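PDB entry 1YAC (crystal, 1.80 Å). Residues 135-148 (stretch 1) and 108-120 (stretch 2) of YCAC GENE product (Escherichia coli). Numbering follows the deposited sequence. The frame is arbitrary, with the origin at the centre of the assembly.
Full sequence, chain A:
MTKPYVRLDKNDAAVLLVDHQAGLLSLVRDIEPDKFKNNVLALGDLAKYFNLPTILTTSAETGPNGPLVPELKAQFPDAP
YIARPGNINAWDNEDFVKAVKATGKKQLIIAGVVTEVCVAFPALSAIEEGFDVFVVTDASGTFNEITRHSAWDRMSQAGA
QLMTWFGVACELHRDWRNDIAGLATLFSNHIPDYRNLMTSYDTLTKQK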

# COMPACT_ATOMS: atom_id res chain seq x y z
N VAL A 135 12.96 -3.82 -22.92
CA VAL A 135 12.42 -2.61 -22.31
C VAL A 135 12.96 -2.44 -20.89
O VAL A 135 12.94 -3.40 -20.11
CB VAL A 135 10.87 -2.69 -22.25
CG1 VAL A 135 10.28 -1.51 -21.49
CG2 VAL A 135 10.32 -2.76 -23.68
N VAL A 136 13.50 -1.27 -20.57
CA VAL A 136 14.01 -1.02 -19.23
C VAL A 136 12.83 -0.41 -18.46
O VAL A 136 12.62 0.80 -18.46
CB VAL A 136 15.22 -0.06 -19.23
CG1 VAL A 136 15.93 -0.13 -17.90
CG2 VAL A 136 16.19 -0.44 -20.34
N THR A 137 12.10 -1.27 -17.76
CA THR A 137 10.89 -0.88 -17.05
C THR A 137 11.08 0.05 -15.87
O THR A 137 10.13 0.72 -15.45
CB THR A 137 10.08 -2.11 -16.61
OG1 THR A 137 10.86 -2.88 -15.70
CG2 THR A 137 9.71 -2.97 -17.81
N ASP A 138 12.28 0.03 -15.27
CA ASP A 138 12.53 0.93 -14.15
C ASP A 138 13.16 2.26 -14.54
O ASP A 138 13.41 3.11 -13.68
CB ASP A 138 13.25 0.21 -12.99
CG ASP A 138 14.65 -0.23 -13.33
OD1 ASP A 138 15.05 -0.21 -14.51
OD2 ASP A 138 15.37 -0.61 -12.38
N ALA A 139 13.40 2.46 -15.84
CA ALA A 139 13.93 3.72 -16.36
C ALA A 139 12.89 4.34 -17.33
O ALA A 139 13.21 5.24 -18.11
CB ALA A 139 15.27 3.52 -17.07
N SER A 140 11.67 3.80 -17.31
CA SER A 140 10.56 4.29 -18.12
C SER A 140 9.49 4.68 -17.12
O SER A 140 9.32 3.99 -16.11
CB SER A 140 10.04 3.17 -19.03
OG SER A 140 11.06 2.76 -19.94
N GLY A 141 8.81 5.80 -17.35
CA GLY A 141 7.82 6.24 -16.38
C GLY A 141 6.48 6.61 -16.96
O GLY A 141 6.37 6.97 -18.14
N THR A 142 5.44 6.55 -16.14
CA THR A 142 4.10 6.87 -16.61
C THR A 142 3.23 7.38 -15.47
O THR A 142 3.72 7.58 -14.35
CB THR A 142 3.47 5.64 -17.32
OG1 THR A 142 2.16 5.98 -17.81
CG2 THR A 142 3.40 4.44 -16.38
N PHE A 143 1.95 7.59 -15.77
CA PHE A 143 0.99 8.13 -14.81
C PHE A 143 0.79 7.32 -13.53
O PHE A 143 0.88 7.87 -12.43
CB PHE A 143 -0.38 8.32 -15.49
CG PHE A 143 -0.33 9.14 -16.75
CD1 PHE A 143 -0.35 10.54 -16.69
CD2 PHE A 143 -0.24 8.52 -18.00
CE1 PHE A 143 -0.26 11.30 -17.86
CE2 PHE A 143 -0.14 9.28 -19.17
CZ PHE A 143 -0.16 10.67 -19.10
N ASN A 144 0.56 6.02 -13.66
CA ASN A 144 0.28 5.18 -12.50
C ASN A 144 0.51 3.71 -12.83
O ASN A 144 0.92 3.39 -13.95
CB ASN A 144 -1.18 5.42 -12.04
CG ASN A 144 -2.19 5.23 -13.16
OD1 ASN A 144 -2.34 4.13 -13.68
ND2 ASN A 144 -2.88 6.32 -13.55
N GLU A 145 0.26 2.84 -11.86
CA GLU A 145 0.48 1.40 -12.04
C GLU A 145 -0.40 0.76 -13.09
O GLU A 145 0.01 -0.21 -13.73
CB GLU A 145 0.42 0.66 -10.70
CG GLU A 145 1.64 0.98 -9.82
CD GLU A 145 1.67 0.23 -8.49
OE1 GLU A 145 0.91 -0.75 -8.32
OE2 GLU A 145 2.46 0.62 -7.60
N ILE A 146 -1.61 1.28 -13.27
CA ILE A 146 -2.50 0.73 -14.29
C ILE A 146 -1.97 1.05 -15.70
O ILE A 146 -1.90 0.16 -16.54
CB ILE A 146 -3.94 1.26 -14.16
CG1 ILE A 146 -4.58 0.71 -12.88
CG2 ILE A 146 -4.77 0.89 -15.39
CD1 ILE A 146 -6.00 1.19 -12.63
N THR A 147 -1.56 2.29 -15.94
CA THR A 147 -1.05 2.65 -17.27
C THR A 147 0.25 1.89 -17.52
O THR A 147 0.51 1.44 -18.65
CB THR A 147 -0.85 4.19 -17.44
OG1 THR A 147 0.08 4.70 -16.46
CG2 THR A 147 -2.19 4.92 -17.28
N ARG A 148 1.03 1.70 -16.46
CA ARG A 148 2.28 0.95 -16.57
C ARG A 148 2.03 -0.54 -16.87
O ARG A 148 2.51 -1.06 -17.87
CB ARG A 148 3.09 1.05 -15.28
CG ARG A 148 4.38 0.21 -15.33
CD ARG A 148 5.21 0.33 -14.08
NE ARG A 148 4.66 -0.42 -12.96
CZ ARG A 148 4.66 -0.03 -11.68
NH1 ARG A 148 5.17 1.14 -11.30
NH2 ARG A 148 4.24 -0.86 -10.76
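Stretch 2 (108-120) LIIAGVVTEVCVA

Stretch 2 lies alongside stretch 1 as a parallel neighbour, first strand against strand and then loop against loop, with backbone hydrogen bonds at both levels and a buried polar contact at the far end. Its strand, 108-112, runs in the same direction as Val-135 and Val-136; Val-135 pairs with Ile-110, and Val-136 N donates to Ile-110 O at 2.9 Å in a nearly straight bond. On the face opposite the Val-135 and Ile-110 side chains, small apolar groups meet: Val-136 CG2 lies 3.4 Å from Ile-109 CG2, and Ala-139 CB lies 4.0 Å from Ala-111 CB.

Stretch 1 then makes a type I turn from Val-136 to Ala-139 and rejoins its neighbour at Ser-140, whose OG accepts from Gly-112 N (3.3 Å) while donating to Val-136 O (2.9 Å), so the hydroxyl links the turn to the adjacent strand. Gly-112 has phi/psi of 165/-169°, where a side chain would jam against the preceding carbonyl.

Beyond a cis peptide before Val-114, stretch 2 enters a helix at Thr-115, whose N donates to Gly-141 O at 2.9 Å. One water bridges Thr-115 OG1 (2.7 Å) and Ser-140 O (2.9 Å). In the first helical turn, Glu-116 reaches across to stretch 1: its OE1 accepts from Thr-142 OG1 at 2.6 Å, and its OE2 lies at the Phe-143 ring edge, 3.3 Å from Phe-143 CE2.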

# COMPACT_ATOMS: atom_id res chain seq x y z
N LEU A 108 17.69 -3.84 -29.23
CA LEU A 108 17.41 -2.46 -28.86
C LEU A 108 16.97 -2.42 -27.41
O LEU A 108 16.03 -3.12 -27.02
CB LEU A 108 16.29 -1.88 -29.72
CG LEU A 108 16.47 -1.95 -31.23
CD1 LEU A 108 15.27 -1.27 -31.94
CD2 LEU A 108 17.78 -1.28 -31.61
N ILE A 109 17.67 -1.61 -26.62
CA ILE A 109 17.37 -1.42 -25.20
C ILE A 109 16.61 -0.10 -25.19
O ILE A 109 17.18 0.95 -25.52
CB ILE A 109 18.67 -1.31 -24.39
CG1 ILE A 109 19.45 -2.62 -24.49
CG2 ILE A 109 18.36 -0.96 -22.93
CD1 ILE A 109 20.88 -2.52 -24.01
N ILE A 110 15.34 -0.14 -24.83
CA ILE A 110 14.52 1.06 -24.87
C ILE A 110 13.96 1.51 -23.52
O ILE A 110 13.51 0.69 -22.72
CB ILE A 110 13.32 0.84 -25.82
CG1 ILE A 110 13.79 0.23 -27.14
CG2 ILE A 110 12.62 2.17 -26.10
CD1 ILE A 110 12.65 -0.07 -28.14
N ALA A 111 13.96 2.83 -23.30
CA ALA A 111 13.43 3.42 -22.07
C ALA A 111 12.95 4.82 -22.43
O ALA A 111 13.44 5.40 -23.40
CB ALA A 111 14.49 3.48 -20.99
N GLY A 112 12.02 5.37 -21.66
CA GLY A 112 11.51 6.69 -21.97
C GLY A 112 10.22 7.03 -21.24
O GLY A 112 9.84 6.33 -20.30
N VAL A 113 9.57 8.12 -21.63
CA VAL A 113 8.32 8.52 -20.99
C VAL A 113 7.34 9.10 -22.01
O VAL A 113 7.75 9.74 -22.98
CB VAL A 113 8.53 9.48 -19.74
CG1 VAL A 113 9.99 9.82 -19.49
CG2 VAL A 113 7.66 10.73 -19.80
N VAL A 114 6.06 8.73 -21.93
CA VAL A 114 5.47 7.80 -20.96
C VAL A 114 5.58 6.37 -21.48
O VAL A 114 5.56 6.11 -22.68
CB VAL A 114 4.00 8.14 -20.59
CG1 VAL A 114 3.94 9.51 -19.91
CG2 VAL A 114 3.08 8.09 -21.80
N THR A 115 5.70 5.44 -20.54
CA THR A 115 5.85 4.00 -20.85
C THR A 115 4.93 3.42 -21.92
O THR A 115 5.40 2.82 -22.88
CB THR A 115 5.73 3.13 -19.55
OG1 THR A 115 6.42 3.76 -18.49
CG2 THR A 115 6.34 1.79 -19.73
N GLU A 116 3.63 3.72 -21.81
CA GLU A 116 2.63 3.15 -22.72
C GLU A 116 2.54 3.83 -24.11
O GLU A 116 1.79 3.37 -24.97
CB GLU A 116 1.26 3.12 -22.06
CG GLU A 116 0.53 4.49 -21.98
CD GLU A 116 0.92 5.34 -20.77
OE1 GLU A 116 2.03 5.16 -20.23
OE2 GLU A 116 0.10 6.19 -20.37
N VAL A 117 3.28 4.93 -24.29
CA VAL A 117 3.27 5.64 -25.56
C VAL A 117 4.67 5.75 -26.16
O VAL A 117 5.00 5.05 -27.11
CB VAL A 117 2.66 7.05 -25.43
CG1 VAL A 117 2.84 7.84 -26.73
CG2 VAL A 117 1.18 6.95 -25.09
N CYS A 118 5.53 6.56 -25.55
CA CYS A 118 6.86 6.74 -26.12
C CYS A 118 7.77 5.53 -26.07
O CYS A 118 8.73 5.47 -26.83
CB CYS A 118 7.52 7.99 -25.57
SG CYS A 118 6.52 9.42 -25.96
N VAL A 119 7.50 4.60 -25.16
CA VAL A 119 8.29 3.38 -25.10
C VAL A 119 7.57 2.27 -25.87
O VAL A 119 8.12 1.71 -26.83
CB VAL A 119 8.55 2.91 -23.66
CG1 VAL A 119 9.25 1.54 -23.66
CG2 VAL A 119 9.42 3.93 -22.95
N ALA A 120 6.33 1.99 -25.49
CA ALA A 120 5.56 0.92 -26.14
C ALA A 120 5.38 1.03 -27.65
O ALA A 120 5.58 0.05 -28.37
CB ALA A 120 4.19 0.76 -25.46
O HOH W 1 6.61 3.03 -15.91